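Local coordinates for purine nucleoside phosphorylase YlmD (Geobacillus stearothermophilus, PDB 6T0Y), which phosphorolyses adenosine, inosine and S-methyl-5'-thioadenosine to the free base and a ribose 1-phosphate, and also deaminates adenosine, using a catalytic zinc ion, at residues 125-130 with 177-182; 139-144 with 266-271. All coordinates share one frame; numbering follows the deposited sequence.

Contact 1 of 2, residues 125-130 with 177-182; sequences DCVPIY and GPAIGP. With ZN (zinc ion), chain C.
Ile180 N donates to Asp125 O at 2.9 Å, meeting a lone pair in the carbonyl plane in an almost straight bond (N-H...O 169°). The isoleucine side chain then crosses that of the aspartate at a slant. Its CB sits 3.9 Å from Asp125 CG; CG2 turns back to the backbone, 3.5 Å from Asp125 O; and the extended CG1 branch (chi1 -168°, chi2 166°) carries CD1 to the carboxylate, 3.9 Å from OD1 of Asp125. That carboxylate takes its hydrogen bonds elsewhere, from Thr244, Ser253 and the backbone of Arg255. Farther along, Gly177 N bonds Pro128 O at 2.9 Å. Between these bonds a water links the chains. Ala179 CB lies against two carbonyl oxygens, Asp125 O (3.4 Å) and Cys126 O, and touches Val127 CG2. The CB of Cys126 points away from the loop, and its SG binds the catalytic zinc, with His81 and His143 as fellow ligands. The loop thus prolongs strand 173-176 beside strand 127-133. Its two backbone bonds take up Asp125 O and Pro128 O, and the water serves Asp125 N, Cys126 O and Pro178 O, so the polar backbone around Cys126 is paired in a buried place.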
loop_
_atom_site.group_PDB
_atom_site.type_symbol
_atom_site.label_atom_id
_atom_site.label_comp_id
_atom_site.label_asym_id
_atom_site.label_seq_id
_atom_site.Cartn_x
_atom_site.Cartn_y
_atom_site.Cartn_z
ATOM N N ASP A 125 -4.137 -5.961 5.348
ATOM C CA ASP A 125 -5.418 -5.333 5.664
ATOM C C ASP A 125 -5.379 -3.815 5.493
ATOM O O ASP A 125 -6.369 -3.199 5.104
ATOM C CB ASP A 125 -5.916 -5.536 7.096
ATOM C CG ASP A 125 -6.576 -6.886 7.360
ATOM O OD1 ASP A 125 -6.773 -7.175 8.558
ATOM O OD2 ASP A 125 -6.906 -7.662 6.431
ATOM N N CYS A 126 -4.251 -3.181 5.811
ATOM C CA CYS A 126 -4.149 -1.741 5.672
ATOM C C CYS A 126 -4.159 -1.350 4.197
ATOM O O CYS A 126 -3.919 -2.158 3.317
ATOM C CB CYS A 126 -2.874 -1.258 6.362
ATOM S SG CYS A 126 -2.879 -1.379 8.165
ATOM N N VAL A 127 -4.462 -0.086 3.913
ATOM C CA VAL A 127 -4.704 0.314 2.530
ATOM C C VAL A 127 -3.393 0.619 1.819
ATOM O O VAL A 127 -2.649 1.513 2.256
ATOM C CB VAL A 127 -5.627 1.541 2.443
ATOM C CG1 VAL A 127 -5.846 1.923 1.012
ATOM C CG2 VAL A 127 -6.936 1.287 3.139
ATOM N N PRO A 128 -3.096 -0.061 0.712
ATOM C CA PRO A 128 -1.961 0.337 -0.115
ATOM C C PRO A 128 -2.406 1.383 -1.119
ATOM O O PRO A 128 -3.350 1.162 -1.881
ATOM C CB PRO A 128 -1.560 -0.968 -0.792
ATOM C CG PRO A 128 -2.809 -1.767 -0.864
ATOM C CD PRO A 128 -3.763 -1.262 0.172
ATOM N N ILE A 129 -1.718 2.516 -1.147
ATOM C CA ILE A 129 -2.072 3.600 -2.043
ATOM C C ILE A 129 -0.920 3.805 -2.999
ATOM O O ILE A 129 0.174 4.189 -2.581
ATOM C CB ILE A 129 -2.385 4.902 -1.310
ATOM C CG1 ILE A 129 -3.376 4.639 -0.183
ATOM C CG2 ILE A 129 -2.941 5.911 -2.281
ATOM C CD1 ILE A 129 -3.608 5.817 0.701
ATOM N N TYR A 130 -1.176 3.564 -4.274
ATOM C CA TYR A 130 -0.178 3.680 -5.314
ATOM C C TYR A 130 -0.390 4.996 -6.044
ATOM O O TYR A 130 -1.517 5.337 -6.389
ATOM C CB TYR A 130 -0.342 2.561 -6.339
ATOM C CG TYR A 130 -0.256 1.140 -5.825
ATOM C CD1 TYR A 130 -1.290 0.564 -5.100
ATOM C CD2 TYR A 130 0.835 0.342 -6.122
ATOM C CE1 TYR A 130 -1.229 -0.757 -4.675
ATOM C CE2 TYR A 130 0.896 -0.978 -5.698
ATOM C CZ TYR A 130 -0.155 -1.519 -4.984
ATOM O OH TYR A 130 -0.135 -2.829 -4.571
ATOM N N GLY A 177 -5.412 -0.120 -3.466
ATOM C CA GLY A 177 -5.373 -1.554 -3.638
ATOM C C GLY A 177 -6.165 -2.345 -2.618
ATOM O O GLY A 177 -6.860 -1.796 -1.759
ATOM N N PRO A 178 -6.073 -3.670 -2.722
ATOM C CA PRO A 178 -6.800 -4.559 -1.803
ATOM C C PRO A 178 -6.484 -4.257 -0.350
ATOM O O PRO A 178 -5.332 -4.061 0.032
ATOM C CB PRO A 178 -6.309 -5.948 -2.210
ATOM C CG PRO A 178 -5.987 -5.786 -3.666
ATOM C CD PRO A 178 -5.364 -4.436 -3.761
ATOM N N ALA A 179 -7.526 -4.262 0.470
ATOM C CA ALA A 179 -7.434 -3.870 1.864
ATOM C C ALA A 179 -8.698 -4.381 2.533
ATOM O O ALA A 179 -9.610 -4.883 1.877
ATOM C CB ALA A 179 -7.300 -2.351 1.980
ATOM N N ILE A 180 -8.755 -4.256 3.854
ATOM C CA ILE A 180 -9.934 -4.761 4.549
ATOM C C ILE A 180 -11.112 -3.836 4.273
ATOM O O ILE A 180 -10.986 -2.609 4.308
ATOM C CB ILE A 180 -9.652 -4.961 6.044
ATOM C CG1 ILE A 180 -10.802 -5.755 6.685
ATOM C CG2 ILE A 180 -9.413 -3.639 6.736
ATOM C CD1 ILE A 180 -10.496 -6.285 8.027
ATOM N N GLY A 181 -12.249 -4.428 3.957
ATOM C CA GLY A 181 -13.439 -3.675 3.630
ATOM C C GLY A 181 -14.366 -3.481 4.811
ATOM O O GLY A 181 -14.173 -4.060 5.882
ATOM N N PRO A 182 -15.390 -2.640 4.629
ATOM C CA PRO A 182 -16.348 -2.398 5.718
ATOM C C PRO A 182 -17.183 -3.613 6.022
ATOM O O PRO A 182 -17.802 -3.674 7.091
ATOM C CB PRO A 182 -17.209 -1.236 5.191
ATOM C CG PRO A 182 -17.113 -1.332 3.703
ATOM C CD PRO A 182 -15.719 -1.867 3.419
HETATM ZN ZN ZN C . -0.360 -1.507 8.573
HETATM O O HOH W 1 -3.980 -4.765 2.652
#

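Contact 2 of 2, residues 139-144 with 266-271; sequences VGLAHA and AFIGRR. With ZN (zinc ion), chain C.
His143 NE2 binds the catalytic zinc at 2.0 Å, at the far end of the strand whose Val139 and Leu141 pack on Ile268 and Ala266. Asp108 takes a hydrogen bond at ND1, a second-shell contact that fixes the rotation of the imidazole, and His81 and Cys126 are the other protein ligands. The contact itself is made by apolar side chains, some resting on backbone carbonyl oxygens. The strands run antiparallel, 164° apart, with their axes 6.7 Å from each other at closest approach, and they meet through side chains rather than through a shared backbone ladder. Ile268 sits in the middle, touching both Val139 and Leu141. Its CG1 and CD1 lie alongside Val139, CG1 coming 3.8 Å from Val139 CB, the two side chains pointing opposite ways. The second branch, CG2, reaches over the backbone to Gly140 O at 3.7 Å and on to Leu141 CB at 4.0 Å. With an alanine here the CG1, CD1 and CG2 contacts go, which is likely to leave Val139 and the CB of Leu141 less well packed and a gap between the sheets. CG of Leu141 stands opposite its backbone N (chi1 -177°), and with chi2 at 55° CD2 comes 3.3 Å from Ala266 O and 3.9 Å from Ala266 CB. At the other end Arg270 lays only its aliphatic part, CG, near Val139 CG1, while its guanidinium turns to Gly137 O. Tyr130, Leu28 and Phe21 extend the same apolar layer. Strand 138-144 belongs to one six-stranded mixed sheet and strand 264-269 to the other; the two pack face to face, with helix 219-229 outside the first, in keeping with the alpha/beta sandwich of the YfiH/LACC1 family.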
loop_
_atom_site.group_PDB
_atom_site.type_symbol
_atom_site.label_atom_id
_atom_site.label_comp_id
_atom_site.label_asym_id
_atom_site.label_seq_id
_atom_site.Cartn_x
_atom_site.Cartn_y
_atom_site.Cartn_z
ATOM N N VAL A 139 6.705 7.935 -9.091
ATOM C CA VAL A 139 5.879 6.880 -8.526
ATOM C C VAL A 139 5.948 7.010 -7.014
ATOM O O VAL A 139 6.954 7.456 -6.455
ATOM C CB VAL A 139 6.264 5.447 -8.968
ATOM C CG1 VAL A 139 6.106 5.298 -10.459
ATOM C CG2 VAL A 139 7.661 5.082 -8.547
ATOM N N GLY A 140 4.885 6.587 -6.355
ATOM C CA GLY A 140 4.881 6.591 -4.906
ATOM C C GLY A 140 4.009 5.475 -4.386
ATOM O O GLY A 140 3.155 4.936 -5.086
ATOM N N LEU A 141 4.210 5.168 -3.116
ATOM C CA LEU A 141 3.475 4.109 -2.443
ATOM C C LEU A 141 3.373 4.446 -0.970
ATOM O O LEU A 141 4.372 4.771 -0.330
ATOM C CB LEU A 141 4.201 2.777 -2.667
ATOM C CG LEU A 141 3.561 1.511 -2.113
ATOM C CD1 LEU A 141 2.145 1.313 -2.586
ATOM C CD2 LEU A 141 4.443 0.327 -2.492
ATOM N N ALA A 142 2.165 4.388 -0.440
ATOM C CA ALA A 142 1.911 4.696 0.953
ATOM C C ALA A 142 1.092 3.591 1.604
ATOM O O ALA A 142 0.284 2.927 0.960
ATOM C CB ALA A 142 1.162 6.015 1.104
ATOM N N HIS A 143 1.322 3.429 2.891
ATOM C CA HIS A 143 0.659 2.467 3.763
ATOM C C HIS A 143 -0.262 3.244 4.686
ATOM O O HIS A 143 0.197 4.041 5.500
ATOM C CB HIS A 143 1.775 1.717 4.508
ATOM C CG HIS A 143 1.366 1.016 5.765
ATOM N ND1 HIS A 143 1.752 1.453 7.017
ATOM C CD2 HIS A 143 0.733 -0.162 5.959
ATOM C CE1 HIS A 143 1.297 0.616 7.930
ATOM N NE2 HIS A 143 0.653 -0.363 7.316
ATOM N N ALA A 144 -1.563 3.004 4.575
ATOM C CA ALA A 144 -2.562 3.729 5.353
ATOM C C ALA A 144 -3.509 2.780 6.095
ATOM O O ALA A 144 -4.500 2.320 5.534
ATOM C CB ALA A 144 -3.328 4.673 4.430
ATOM N N ALA A 266 3.228 -4.803 -1.642
ATOM C CA ALA A 266 2.836 -3.851 -2.668
ATOM C C ALA A 266 4.112 -3.250 -3.215
ATOM O O ALA A 266 5.046 -2.943 -2.473
ATOM C CB ALA A 266 1.988 -2.728 -2.080
ATOM N N PHE A 267 4.150 -3.035 -4.522
ATOM C CA PHE A 267 5.372 -2.560 -5.141
ATOM C C PHE A 267 5.046 -1.663 -6.324
ATOM O O PHE A 267 4.021 -1.822 -6.989
ATOM C CB PHE A 267 6.277 -3.720 -5.565
ATOM C CG PHE A 267 5.599 -4.745 -6.440
ATOM C CD1 PHE A 267 5.548 -4.610 -7.822
ATOM C CD2 PHE A 267 4.984 -5.839 -5.854
ATOM C CE1 PHE A 267 4.902 -5.563 -8.579
ATOM C CE2 PHE A 267 4.352 -6.779 -6.612
ATOM C CZ PHE A 267 4.306 -6.647 -7.962
ATOM N N ILE A 268 5.936 -0.711 -6.581
ATOM C CA ILE A 268 5.860 0.139 -7.754
ATOM C C ILE A 268 7.257 0.636 -8.086
ATOM O O ILE A 268 8.020 1.042 -7.208
ATOM C CB ILE A 268 4.855 1.296 -7.566
ATOM C CG1 ILE A 268 4.615 2.019 -8.892
ATOM C CG2 ILE A 268 5.288 2.247 -6.460
ATOM C CD1 ILE A 268 3.418 2.903 -8.923
ATOM N N GLY A 269 7.577 0.648 -9.372
ATOM C CA GLY A 269 8.838 1.187 -9.841
ATOM C C GLY A 269 8.779 1.249 -11.348
ATOM O O GLY A 269 7.825 0.788 -11.969
ATOM N N ARG A 270 9.806 1.843 -11.932
ATOM C CA ARG A 270 9.940 1.923 -13.377
ATOM C C ARG A 270 11.227 1.232 -13.791
ATOM O O ARG A 270 12.249 1.350 -13.116
ATOM C CB ARG A 270 9.922 3.391 -13.829
ATOM C CG ARG A 270 8.579 4.042 -13.548
ATOM C CD ARG A 270 8.441 5.391 -14.159
ATOM N NE ARG A 270 9.369 6.365 -13.603
ATOM C CZ ARG A 270 10.439 6.829 -14.231
ATOM N NH1 ARG A 270 10.746 6.385 -15.436
ATOM N NH2 ARG A 270 11.199 7.732 -13.632
ATOM N N ARG A 271 11.180 0.515 -14.910
ATOM C CA ARG A 271 12.358 -0.189 -15.385
ATOM C C ARG A 271 13.362 0.793 -15.974
ATOM O O ARG A 271 12.988 1.767 -16.629
ATOM C CB ARG A 271 11.942 -1.203 -16.441
ATOM C CG ARG A 271 10.994 -2.252 -15.934
ATOM C CD ARG A 271 10.881 -3.397 -16.912
ATOM N NE ARG A 271 9.875 -4.348 -16.474
ATOM C CZ ARG A 271 10.108 -5.331 -15.614
ATOM N NH1 ARG A 271 11.314 -5.485 -15.095
ATOM N NH2 ARG A 271 9.130 -6.152 -15.266
HETATM ZN ZN ZN C . -0.360 -1.507 8.573
#

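Both contacts are buried in the interior of the chain, their centres about 14 Å apart, and both reach the same catalytic zinc, contact 1 through a thiolate and contact 2 through an imidazole. Strands 127-133 and 138-144 are antiparallel neighbours in one sheet, with Val127 N lying 2.9 Å from Ala144 O, a probable hydrogen bond. Contact 1 lies within that sheet, beside strand 127-133, so backbone bonds and a water carry it; contact 2 crosses to the second sheet, and apolar side chains carry it. Tyr130 joins the two: it belongs to 125-130, yet its OH packs on Ala266 CB of contact 2 and hydrogen-bonds Gly27 O.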